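Putative cytosine/guanine deaminase (Unidentified, PDB 2PAJ) probably catalyses the zinc-dependent hydrolytic deamination of 2-amino-4-hydroxypteridines such as isoxanthopterin, giving the 2,4-dihydroxypteridine and ammonium. Local coordinates at residues A[221-226]-A[268-273]; A[233-238]-A[243-248]; A[275-278]-A[282-285]. All coordinates share one frame; numbering follows the deposited sequence.

Contact 1: A[221-226]-A[268-273]; sequences TVLYSI and VAFCGE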
ATOM      1  N   THR A 221      -0.670 -12.928  11.797  1.00 54.05           N
ATOM      2  CA  THR A 221      -1.868 -12.746  12.623  1.00 53.34           C
ATOM      3  C   THR A 221      -1.378 -12.793  14.056  1.00 52.82           C
ATOM      4  O   THR A 221      -1.413 -13.827  14.713  1.00 53.92           O
ATOM      5  CB  THR A 221      -2.909 -13.858  12.398  1.00 52.26           C
ATOM      6  OG1 THR A 221      -3.146 -14.000  10.994  1.00 52.44           O
ATOM      7  CG2 THR A 221      -4.228 -13.508  13.099  1.00 49.13           C
ATOM      8  N   VAL A 222      -0.911 -11.647  14.518  1.00 51.51           N
ATOM      9  CA  VAL A 222      -0.346 -11.496  15.846  1.00 53.02           C
ATOM     10  C   VAL A 222      -0.986 -12.305  16.993  1.00 54.66           C
ATOM     11  O   VAL A 222      -0.284 -12.734  17.909  1.00 55.51           O
ATOM     12  CB  VAL A 222      -0.285  -9.989  16.210  1.00 52.22           C
ATOM     13  CG1 VAL A 222      -1.535  -9.564  16.960  1.00 52.61           C
ATOM     14  CG2 VAL A 222       0.977  -9.694  16.984  1.00 51.99           C
ATOM     15  N   LEU A 223      -2.296 -12.523  16.962  1.00 55.37           N
ATOM     16  CA  LEU A 223      -2.920 -13.292  18.038  1.00 56.24           C
ATOM     17  C   LEU A 223      -2.847 -14.796  17.792  1.00 56.49           C
ATOM     18  O   LEU A 223      -3.438 -15.574  18.533  1.00 55.89           O
ATOM     19  CB  LEU A 223      -4.383 -12.889  18.223  1.00 56.89           C
ATOM     20  CG  LEU A 223      -4.678 -11.416  18.491  1.00 58.70           C
ATOM     21  CD1 LEU A 223      -6.174 -11.241  18.732  1.00 59.32           C
ATOM     22  CD2 LEU A 223      -3.881 -10.930  19.694  1.00 58.94           C
ATOM     23  N   TYR A 224      -2.141 -15.203  16.741  1.00 56.59           N
ATOM     24  CA  TYR A 224      -1.995 -16.619  16.424  1.00 56.61           C
ATOM     25  C   TYR A 224      -0.581 -16.965  15.967  1.00 55.66           C
ATOM     26  O   TYR A 224      -0.008 -17.945  16.415  1.00 56.40           O
ATOM     27  CB  TYR A 224      -3.011 -17.046  15.355  1.00 58.88           C
ATOM     28  CG  TYR A 224      -4.449 -16.977  15.828  1.00 62.24           C
ATOM     29  CD1 TYR A 224      -5.319 -15.989  15.348  1.00 64.08           C
ATOM     30  CD2 TYR A 224      -4.926 -17.865  16.803  1.00 64.84           C
ATOM     31  CE1 TYR A 224      -6.618 -15.877  15.829  1.00 65.84           C
ATOM     32  CE2 TYR A 224      -6.225 -17.764  17.288  1.00 67.22           C
ATOM     33  CZ  TYR A 224      -7.066 -16.764  16.798  1.00 67.34           C
ATOM     34  OH  TYR A 224      -8.348 -16.653  17.297  1.00 68.58           O
ATOM     35  N   SER A 225      -0.007 -16.152  15.091  1.00 55.90           N
ATOM     36  CA  SER A 225       1.340 -16.416  14.579  1.00 55.46           C
ATOM     37  C   SER A 225       2.404 -16.470  15.679  1.00 55.88           C
ATOM     38  O   SER A 225       3.430 -17.133  15.529  1.00 54.74           O
ATOM     39  CB  SER A 225       1.742 -15.336  13.562  1.00 54.25           C
ATOM     40  OG  SER A 225       0.892 -15.345  12.432  1.00 54.82           O
ATOM     41  N   ILE A 226       2.128 -15.794  16.789  1.00 56.04           N
ATOM     42  CA  ILE A 226       3.079 -15.689  17.881  1.00 55.32           C
ATOM     43  C   ILE A 226       2.494 -15.762  19.305  1.00 55.91           C
ATOM     44  O   ILE A 226       1.326 -15.443  19.532  1.00 55.62           O
ATOM     45  CB  ILE A 226       3.872 -14.377  17.664  1.00 56.17           C
ATOM     46  CG1 ILE A 226       5.193 -14.730  16.995  1.00 58.04           C
ATOM     47  CG2 ILE A 226       4.003 -13.574  18.945  1.00 56.47           C
ATOM     48  CD1 ILE A 226       6.057 -13.544  16.670  1.00 61.86           C
ATOM     49  N   VAL A 268      -8.586  -6.282  20.866  1.00 55.81           N
ATOM     50  CA  VAL A 268      -7.891  -5.007  20.912  1.00 54.83           C
ATOM     51  C   VAL A 268      -7.329  -4.776  22.323  1.00 54.39           C
ATOM     52  O   VAL A 268      -6.171  -4.413  22.483  1.00 53.12           O
ATOM     53  CB  VAL A 268      -8.856  -3.860  20.512  1.00 54.98           C
ATOM     54  CG1 VAL A 268      -8.173  -2.514  20.629  1.00 53.35           C
ATOM     55  CG2 VAL A 268      -9.334  -4.084  19.102  1.00 54.75           C
ATOM     56  N   ALA A 269      -8.156  -5.011  23.336  1.00 54.89           N
ATOM     57  CA  ALA A 269      -7.757  -4.840  24.728  1.00 55.10           C
ATOM     58  C   ALA A 269      -6.563  -5.748  25.081  1.00 55.30           C
ATOM     59  O   ALA A 269      -5.701  -5.384  25.882  1.00 56.01           O
ATOM     60  CB  ALA A 269      -8.951  -5.134  25.643  1.00 52.22           C
ATOM     61  N   PHE A 270      -6.525  -6.927  24.474  1.00 55.06           N
ATOM     62  CA  PHE A 270      -5.444  -7.881  24.690  1.00 54.71           C
ATOM     63  C   PHE A 270      -4.177  -7.301  24.059  1.00 54.66           C
ATOM     64  O   PHE A 270      -3.111  -7.271  24.672  1.00 55.24           O
ATOM     65  CB  PHE A 270      -5.794  -9.214  24.026  1.00 53.77           C
ATOM     66  CG  PHE A 270      -4.849 -10.322  24.356  1.00 53.26           C
ATOM     67  CD1 PHE A 270      -4.915 -10.961  25.586  1.00 52.69           C
ATOM     68  CD2 PHE A 270      -3.878 -10.721  23.440  1.00 53.50           C
ATOM     69  CE1 PHE A 270      -4.027 -11.983  25.903  1.00 52.48           C
ATOM     70  CE2 PHE A 270      -2.980 -11.742  23.744  1.00 52.37           C
ATOM     71  CZ  PHE A 270      -3.051 -12.377  24.978  1.00 51.36           C
ATOM     72  N   CYS A 271      -4.303  -6.834  22.822  1.00 54.81           N
ATOM     73  CA  CYS A 271      -3.173  -6.229  22.122  1.00 54.07           C
ATOM     74  C   CYS A 271      -2.592  -5.092  22.942  1.00 52.94           C
ATOM     75  O   CYS A 271      -1.381  -4.931  23.024  1.00 51.84           O
ATOM     76  CB  CYS A 271      -3.612  -5.694  20.764  1.00 52.82           C
ATOM     77  SG  CYS A 271      -3.832  -6.970  19.538  1.00 56.43           S
ATOM     78  N   GLY A 272      -3.468  -4.299  23.542  1.00 52.43           N
ATOM     79  CA  GLY A 272      -3.006  -3.197  24.355  1.00 53.96           C
ATOM     80  C   GLY A 272      -2.149  -3.705  25.496  1.00 54.80           C
ATOM     81  O   GLY A 272      -1.051  -3.213  25.719  1.00 55.57           O
ATOM     82  N   GLU A 273      -2.650  -4.714  26.202  1.00 55.49           N
ATOM     83  CA  GLU A 273      -1.961  -5.301  27.339  1.00 54.37           C
ATOM     84  C   GLU A 273      -0.639  -5.995  27.027  1.00 54.19           C
ATOM     85  O   GLU A 273       0.103  -6.364  27.936  1.00 53.40           O
ATOM     86  CB  GLU A 273      -2.910  -6.260  28.056  1.00 54.34           C
ATOM     87  CG  GLU A 273      -3.652  -5.579  29.194  1.00 58.12           C
ATOM     88  CD  GLU A 273      -4.774  -6.411  29.773  1.00 59.59           C
ATOM     89  OE1 GLU A 273      -4.552  -7.598  30.100  1.00 59.83           O
ATOM     90  OE2 GLU A 273      -5.885  -5.862  29.914  1.00 61.11           O
TER

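Contact 2: A[233-238]-A[243-248]; sequences ETAAVA and LRMHSH. With ZN (zinc ion), chain B.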
ATOM      1  N   GLU A 233       7.971  -8.879  23.643  1.00 60.86           N
ATOM      2  CA  GLU A 233       9.367  -8.740  23.257  1.00 62.34           C
ATOM      3  C   GLU A 233       9.483  -8.346  21.793  1.00 59.89           C
ATOM      4  O   GLU A 233      10.343  -7.564  21.408  1.00 59.55           O
ATOM      5  CB  GLU A 233      10.141 -10.031  23.558  1.00 66.75           C
ATOM      6  CG  GLU A 233       9.552 -11.307  22.976  1.00 74.33           C
ATOM      7  CD  GLU A 233      10.066 -12.572  23.691  1.00 78.72           C
ATOM      8  OE1 GLU A 233       9.781 -12.723  24.910  1.00 80.73           O
ATOM      9  OE2 GLU A 233      10.747 -13.411  23.040  1.00 81.11           O
ATOM     10  N   THR A 234       8.590  -8.871  20.977  1.00 59.24           N
ATOM     11  CA  THR A 234       8.602  -8.551  19.557  1.00 57.89           C
ATOM     12  C   THR A 234       8.352  -7.051  19.342  1.00 57.83           C
ATOM     13  O   THR A 234       8.907  -6.447  18.424  1.00 59.56           O
ATOM     14  CB  THR A 234       7.537  -9.366  18.826  1.00 55.91           C
ATOM     15  OG1 THR A 234       8.044  -9.777  17.560  1.00 52.72           O
ATOM     16  CG2 THR A 234       6.285  -8.560  18.648  1.00 54.75           C
ATOM     17  N   ALA A 235       7.513  -6.463  20.194  1.00 56.32           N
ATOM     18  CA  ALA A 235       7.196  -5.040  20.127  1.00 54.59           C
ATOM     19  C   ALA A 235       8.420  -4.214  20.528  1.00 54.49           C
ATOM     20  O   ALA A 235       8.734  -3.203  19.902  1.00 54.72           O
ATOM     21  CB  ALA A 235       6.028  -4.728  21.056  1.00 53.48           C
ATOM     22  N   ALA A 236       9.102  -4.668  21.575  1.00 53.50           N
ATOM     23  CA  ALA A 236      10.287  -4.007  22.097  1.00 51.54           C
ATOM     24  C   ALA A 236      11.414  -3.885  21.083  1.00 51.59           C
ATOM     25  O   ALA A 236      12.125  -2.880  21.052  1.00 51.63           O
ATOM     26  CB  ALA A 236      10.782  -4.747  23.320  1.00 47.27           C
ATOM     27  N   VAL A 237      11.597  -4.913  20.267  1.00 51.08           N
ATOM     28  CA  VAL A 237      12.662  -4.889  19.274  1.00 51.53           C
ATOM     29  C   VAL A 237      12.360  -3.848  18.206  1.00 53.64           C
ATOM     30  O   VAL A 237      13.228  -3.052  17.831  1.00 53.67           O
ATOM     31  CB  VAL A 237      12.819  -6.256  18.607  1.00 51.57           C
ATOM     32  CG1 VAL A 237      13.961  -6.226  17.615  1.00 49.72           C
ATOM     33  CG2 VAL A 237      13.058  -7.309  19.667  1.00 52.93           C
ATOM     34  N   ALA A 238      11.119  -3.866  17.720  1.00 54.03           N
ATOM     35  CA  ALA A 238      10.664  -2.927  16.707  1.00 52.58           C
ATOM     36  C   ALA A 238      10.891  -1.516  17.212  1.00 52.17           C
ATOM     37  O   ALA A 238      11.518  -0.698  16.548  1.00 53.32           O
ATOM     38  CB  ALA A 238       9.188  -3.147  16.423  1.00 54.12           C
ATOM     39  N   LEU A 243      11.164   1.069  14.467  1.00 52.33           N
ATOM     40  CA  LEU A 243      10.310   0.579  13.392  1.00 51.25           C
ATOM     41  C   LEU A 243       8.849   0.562  13.826  1.00 51.73           C
ATOM     42  O   LEU A 243       8.553   0.614  15.018  1.00 50.73           O
ATOM     43  CB  LEU A 243      10.708  -0.847  12.999  1.00 48.53           C
ATOM     44  CG  LEU A 243      12.137  -1.190  12.617  1.00 47.50           C
ATOM     45  CD1 LEU A 243      12.202  -2.669  12.310  1.00 45.27           C
ATOM     46  CD2 LEU A 243      12.576  -0.363  11.418  1.00 46.09           C
ATOM     47  N   ARG A 244       7.942   0.484  12.853  1.00 51.88           N
ATOM     48  CA  ARG A 244       6.512   0.425  13.145  1.00 51.81           C
ATOM     49  C   ARG A 244       6.039  -1.028  13.153  1.00 52.36           C
ATOM     50  O   ARG A 244       6.715  -1.918  12.631  1.00 52.18           O
ATOM     51  CB  ARG A 244       5.711   1.228  12.118  1.00 51.38           C
ATOM     52  CG  ARG A 244       6.074   2.687  12.126  1.00 48.95           C
ATOM     53  CD  ARG A 244       4.927   3.559  11.713  1.00 47.81           C
ATOM     54  NE  ARG A 244       5.202   4.930  12.119  1.00 48.80           N
ATOM     55  CZ  ARG A 244       4.274   5.860  12.307  1.00 48.87           C
ATOM     56  NH1 ARG A 244       2.990   5.576  12.121  1.00 47.62           N
ATOM     57  NH2 ARG A 244       4.633   7.069  12.705  1.00 44.04           N
ATOM     58  N   MET A 245       4.880  -1.265  13.759  1.00 52.61           N
ATOM     59  CA  MET A 245       4.329  -2.613  13.856  1.00 51.00           C
ATOM     60  C   MET A 245       3.013  -2.745  13.093  1.00 51.59           C
ATOM     61  O   MET A 245       2.176  -1.839  13.106  1.00 53.12           O
ATOM     62  CB  MET A 245       4.109  -2.962  15.319  1.00 49.57           C
ATOM     63  CG  MET A 245       5.378  -3.001  16.160  1.00 48.15           C
ATOM     64  SD  MET A 245       5.035  -2.627  17.866  1.00 44.04           S
ATOM     65  CE  MET A 245       5.685  -1.075  17.927  1.00 47.49           C
ATOM     66  N   HIS A 246       2.833  -3.884  12.433  1.00 49.24           N
ATOM     67  CA  HIS A 246       1.630  -4.138  11.665  1.00 47.74           C
ATOM     68  C   HIS A 246       1.244  -5.606  11.686  1.00 48.03           C
ATOM     69  O   HIS A 246       2.105  -6.473  11.674  1.00 47.79           O
ATOM     70  CB  HIS A 246       1.842  -3.680  10.225  1.00 46.10           C
ATOM     71  CG  HIS A 246       0.749  -4.086   9.292  1.00 44.68           C
ATOM     72  ND1 HIS A 246       0.935  -5.014   8.293  1.00 45.87           N
ATOM     73  CD2 HIS A 246      -0.546  -3.700   9.211  1.00 44.02           C
ATOM     74  CE1 HIS A 246      -0.199  -5.182   7.635  1.00 45.14           C
ATOM     75  NE2 HIS A 246      -1.113  -4.398   8.174  1.00 44.77           N
ATOM     76  N   SER A 247      -0.056  -5.885  11.717  1.00 49.40           N
ATOM     77  CA  SER A 247      -0.532  -7.268  11.719  1.00 51.76           C
ATOM     78  C   SER A 247      -2.017  -7.407  11.356  1.00 52.01           C
ATOM     79  O   SER A 247      -2.762  -6.426  11.337  1.00 51.50           O
ATOM     80  CB  SER A 247      -0.287  -7.909  13.097  1.00 52.47           C
ATOM     81  OG  SER A 247      -0.650  -9.279  13.122  1.00 54.36           O
ATOM     82  N   HIS A 248      -2.411  -8.641  11.042  1.00 52.22           N
ATOM     83  CA  HIS A 248      -3.785  -8.998  10.723  1.00 54.25           C
ATOM     84  C   HIS A 248      -4.465  -9.159  12.087  1.00 57.28           C
ATOM     85  O   HIS A 248      -4.026  -9.967  12.905  1.00 56.84           O
ATOM     86  CB  HIS A 248      -3.818 -10.349  10.001  1.00 53.61           C
ATOM     87  CG  HIS A 248      -3.740 -10.265   8.505  1.00 54.72           C
ATOM     88  ND1 HIS A 248      -3.051 -11.190   7.749  1.00 52.96           N
ATOM     89  CD2 HIS A 248      -4.336  -9.429   7.622  1.00 55.12           C
ATOM     90  CE1 HIS A 248      -3.228 -10.931   6.467  1.00 53.71           C
ATOM     91  NE2 HIS A 248      -4.006  -9.869   6.361  1.00 54.83           N
TER
HETATM   92 ZN    ZN B 493      -4.142  -9.623   4.325  1.00 46.93          ZN

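Contact 3: A[275-278]-A[282-285]; sequences DWLG and WYAH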
ATOM      1  N   ASP A 275       1.706  -4.596  24.702  1.00 53.04           N
ATOM      2  CA  ASP A 275       2.476  -3.597  23.967  1.00 54.76           C
ATOM      3  C   ASP A 275       2.239  -3.559  22.455  1.00 54.11           C
ATOM      4  O   ASP A 275       3.168  -3.294  21.686  1.00 53.21           O
ATOM      5  CB  ASP A 275       3.977  -3.799  24.231  1.00 57.33           C
ATOM      6  CG  ASP A 275       4.341  -3.682  25.712  1.00 59.71           C
ATOM      7  OD1 ASP A 275       4.019  -2.644  26.342  1.00 62.52           O
ATOM      8  OD2 ASP A 275       4.954  -4.633  26.247  1.00 61.44           O
ATOM      9  N   TRP A 276       0.999  -3.799  22.030  1.00 52.79           N
ATOM     10  CA  TRP A 276       0.688  -3.802  20.608  1.00 51.40           C
ATOM     11  C   TRP A 276      -0.342  -2.786  20.132  1.00 51.04           C
ATOM     12  O   TRP A 276      -1.172  -3.078  19.270  1.00 51.60           O
ATOM     13  CB  TRP A 276       0.290  -5.210  20.142  1.00 50.03           C
ATOM     14  CG  TRP A 276       1.432  -5.912  19.528  1.00 50.82           C
ATOM     15  CD1 TRP A 276       2.468  -6.532  20.182  1.00 51.85           C
ATOM     16  CD2 TRP A 276       1.766  -5.942  18.133  1.00 52.21           C
ATOM     17  NE1 TRP A 276       3.429  -6.937  19.282  1.00 52.34           N
ATOM     18  CE2 TRP A 276       3.030  -6.590  18.020  1.00 52.89           C
ATOM     19  CE3 TRP A 276       1.129  -5.483  16.968  1.00 50.33           C
ATOM     20  CZ2 TRP A 276       3.668  -6.786  16.781  1.00 53.19           C
ATOM     21  CZ3 TRP A 276       1.760  -5.679  15.744  1.00 50.62           C
ATOM     22  CH2 TRP A 276       3.020  -6.328  15.659  1.00 51.80           C
ATOM     23  N   LEU A 277      -0.282  -1.588  20.698  1.00 49.33           N
ATOM     24  CA  LEU A 277      -1.152  -0.494  20.292  1.00 48.57           C
ATOM     25  C   LEU A 277      -0.269   0.746  20.278  1.00 47.95           C
ATOM     26  O   LEU A 277       0.879   0.700  20.710  1.00 47.66           O
ATOM     27  CB  LEU A 277      -2.315  -0.281  21.270  1.00 49.43           C
ATOM     28  CG  LEU A 277      -3.424  -1.327  21.453  1.00 49.11           C
ATOM     29  CD1 LEU A 277      -4.562  -0.701  22.248  1.00 47.94           C
ATOM     30  CD2 LEU A 277      -3.931  -1.820  20.115  1.00 48.69           C
ATOM     31  N   GLY A 278      -0.809   1.853  19.790  1.00 48.80           N
ATOM     32  CA  GLY A 278      -0.044   3.083  19.721  1.00 47.53           C
ATOM     33  C   GLY A 278       0.023   3.553  18.292  1.00 46.52           C
ATOM     34  O   GLY A 278      -0.174   2.767  17.381  1.00 45.71           O
ATOM     35  N   TRP A 282      -0.506  -0.445  13.363  1.00 47.40           N
ATOM     36  CA  TRP A 282      -1.704  -0.358  12.531  1.00 46.73           C
ATOM     37  C   TRP A 282      -2.121  -1.776  12.094  1.00 47.29           C
ATOM     38  O   TRP A 282      -1.282  -2.623  11.797  1.00 44.35           O
ATOM     39  CB  TRP A 282      -1.488   0.607  11.343  1.00 43.54           C
ATOM     40  CG  TRP A 282      -1.060   0.029  10.050  1.00 40.83           C
ATOM     41  CD1 TRP A 282      -1.857  -0.461   9.057  1.00 40.86           C
ATOM     42  CD2 TRP A 282       0.279  -0.051   9.565  1.00 40.93           C
ATOM     43  NE1 TRP A 282      -1.096  -0.834   7.979  1.00 39.81           N
ATOM     44  CE2 TRP A 282       0.221  -0.596   8.263  1.00 40.53           C
ATOM     45  CE3 TRP A 282       1.526   0.287  10.103  1.00 41.29           C
ATOM     46  CZ2 TRP A 282       1.368  -0.817   7.489  1.00 42.30           C
ATOM     47  CZ3 TRP A 282       2.655   0.072   9.340  1.00 41.59           C
ATOM     48  CH2 TRP A 282       2.570  -0.478   8.043  1.00 40.00           C
ATOM     49  N   TYR A 283      -3.426  -2.038  12.091  1.00 49.82           N
ATOM     50  CA  TYR A 283      -3.936  -3.359  11.727  1.00 51.31           C
ATOM     51  C   TYR A 283      -4.747  -3.474  10.458  1.00 52.46           C
ATOM     52  O   TYR A 283      -5.429  -2.541  10.041  1.00 52.76           O
ATOM     53  CB  TYR A 283      -4.799  -3.935  12.840  1.00 50.78           C
ATOM     54  CG  TYR A 283      -4.062  -4.210  14.121  1.00 51.76           C
ATOM     55  CD1 TYR A 283      -4.019  -3.255  15.132  1.00 50.82           C
ATOM     56  CD2 TYR A 283      -3.408  -5.432  14.327  1.00 50.64           C
ATOM     57  CE1 TYR A 283      -3.357  -3.501  16.303  1.00 52.84           C
ATOM     58  CE2 TYR A 283      -2.742  -5.688  15.499  1.00 49.24           C
ATOM     59  CZ  TYR A 283      -2.722  -4.720  16.485  1.00 51.36           C
ATOM     60  OH  TYR A 283      -2.081  -4.954  17.673  1.00 52.49           O
ATOM     61  N   ALA A 284      -4.673  -4.663   9.874  1.00 54.29           N
ATOM     62  CA  ALA A 284      -5.413  -5.011   8.675  1.00 56.33           C
ATOM     63  C   ALA A 284      -6.499  -6.010   9.080  1.00 58.31           C
ATOM     64  O   ALA A 284      -6.429  -6.632  10.138  1.00 56.66           O
ATOM     65  CB  ALA A 284      -4.493  -5.645   7.644  1.00 54.52           C
ATOM     66  N   HIS A 285      -7.501  -6.148   8.221  1.00 63.53           N
ATOM     67  CA  HIS A 285      -8.609  -7.072   8.430  1.00 67.51           C
ATOM     68  C   HIS A 285      -9.245  -7.006   9.807  1.00 68.17           C
ATOM     69  O   HIS A 285      -9.498  -8.031  10.427  1.00 68.00           O
ATOM     70  CB  HIS A 285      -8.147  -8.509   8.134  1.00 70.72           C
ATOM     71  CG  HIS A 285      -7.670  -8.707   6.724  1.00 74.90           C
ATOM     72  ND1 HIS A 285      -7.365  -7.649   5.888  1.00 76.21           N
ATOM     73  CD2 HIS A 285      -7.413  -9.832   6.013  1.00 76.40           C
ATOM     74  CE1 HIS A 285      -6.939  -8.114   4.726  1.00 75.71           C
ATOM     75  NE2 HIS A 285      -6.957  -9.435   4.776  1.00 77.35           N
TER

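Contact 1: A[221-226]-A[268-273]
Leu223 reaches across to Phe270 and Cys271 with one methyl group. Its CD2 lies 3.8 Å from Phe270 CD2 and 4.0 Å from Cys271 SG, and so bridges two consecutive residues of the helix. The methyl meets the Phe270 ring obliquely. The two side chains run past one another, heading opposite ways, and the contact is purely apolar. Val222 adds a looser touch, with CG1 at 4.3 Å from Cys271 SG. Phe270 has CG anti to the backbone N (chi1 -171°), which swings the ring off the helix toward the 221-226 loop.

The contact belongs to the TIM-barrel fold of the amidohydrolase family. Residues 221-226 lie in the loop between strand 213-217 and helix 228-240. Residues 268-273 lie on helix 267-273, in the connection from strand 244-248 to strand 281-284. The contact thus joins two successive strand-to-strand connections of the barrel. It is partly buried. The side chain of Val222 is about 7 Å from that of the zinc ligand His248.

The loop is shaped by bonds of its own. Thr221 O accepts from both Tyr224 N and Ser225 N. Thr221 N in turn gives a nearly straight bond to Ser225 OG, 2.9 Å long with an angle of 166° at the hydrogen. The N-H of Val222 is held by Ser247 OG of strand 244-248. On the other side of the contact, Phe270 stacks on the ring of His274 and touches Pro228 and Met231 of helix 228-240. Leu223 also packs on Met231.

Contact 2: A[233-238]-A[243-248]
Ala238 and Met245 pack together where helix 228-240 meets strand 244-248. These are the last two elements of the beta-alpha-beta unit that starts with strand 213-217, one of the repeating units of the TIM barrel.

The apolar contacts are made by small groups on the helix. Ala238 CB points at the strand and sits 3.8 Å from Met245 CG. One turn earlier, Ala235 CB lies 3.9 Å from Met245 SD. The methionine therefore lies along two alanines, its chain bent at the last torsion (chi3 -107°). Met217, Trp276 and Val281 also touch this side chain, and the contact is buried.

The polar contact is made by backbone. Leu243 N donates to Ala238 O over 2.8 Å. This bond ties the chain entering the strand to the last turn of the helix. Leu243 CB also rests against Ala238 O, at 3.6 Å.

The metal contact is at the other end of the strand. His248 shares the zinc ion with His76, His78 and Asp336, and its own NE2 lies 2.1 Å from the metal.

Contact 3: A[275-278]-A[282-285]
Tyr283 has CG beside its backbone N and anti to the carbonyl carbon (chi1 -64°), and this carries the phenol to the backbone of Trp276. Trp276 has chi1 at -98°, which leaves the CE3 edge of its indole next to the same phenol. Tyr283 OH donates to Trp276 O over 2.6 Å. The hydroxyl lies in the plane of the carbonyl, with a C=O...O angle of 146°. A buried phenol and a main-chain carbonyl thus satisfy each other.

The same hydroxyl also lies at the edge of the indole, near its plane, 3.3 Å from Trp276 CE3. The phenol passes the indole at a slant, with no ring stack between them. Leu277 comes to the rim of the phenol ring near the ring plane, with CD2 4.2 Å from Tyr283 CE1. Its side chain leaves the backbone pointing away from the strand, and CD2 turns back to the ring.

The contact closes the short turn between helix 267-273 and strand 281-284 of the TIM barrel. The helix ends in a Schellman motif. Asp275, with positive phi, is its C-prime residue, and Trp276 N bonds back to Cys271 O while Asp275 N bonds to Gly272 O. The motif thus holds the amide of the same residue whose carbonyl Tyr283 uses.

Further out, the indole N-H of Trp276 is given to Met231 O of helix 228-240. Gly278 N is bonded to Thr302 OG1. On the strand, Trp282 stacks on His246 and donates its NE1 to Thr75 O. Two residues beyond Tyr283 comes His285, a residue of the zinc site. The side chain of Tyr283 itself lies about 10 Å from the zinc ion.

In the fold
The three contacts lie on the same side of the chain's centre, within the TIM barrel. Centres of contacts 1 and 3 are 8 Å apart, those of contacts 2 and 3 9 Å, and those of contacts 1 and 2 11 Å. Along the chain, contact 2 is nested inside the loop closed by contact 1, and contact 3 follows both. Contacts 2 and 3 share neighbouring parallel strands, 244-248 and 281-284, joined by the backbone pairs Met245 O to Trp282 N and Ser247 O to Ala284 N. Helix 267-273 of contact 1 leads into contact 3. Strand 244-248 ends in the zinc ligand His248, and strand 281-284 is followed at once by the zinc-site residue His285.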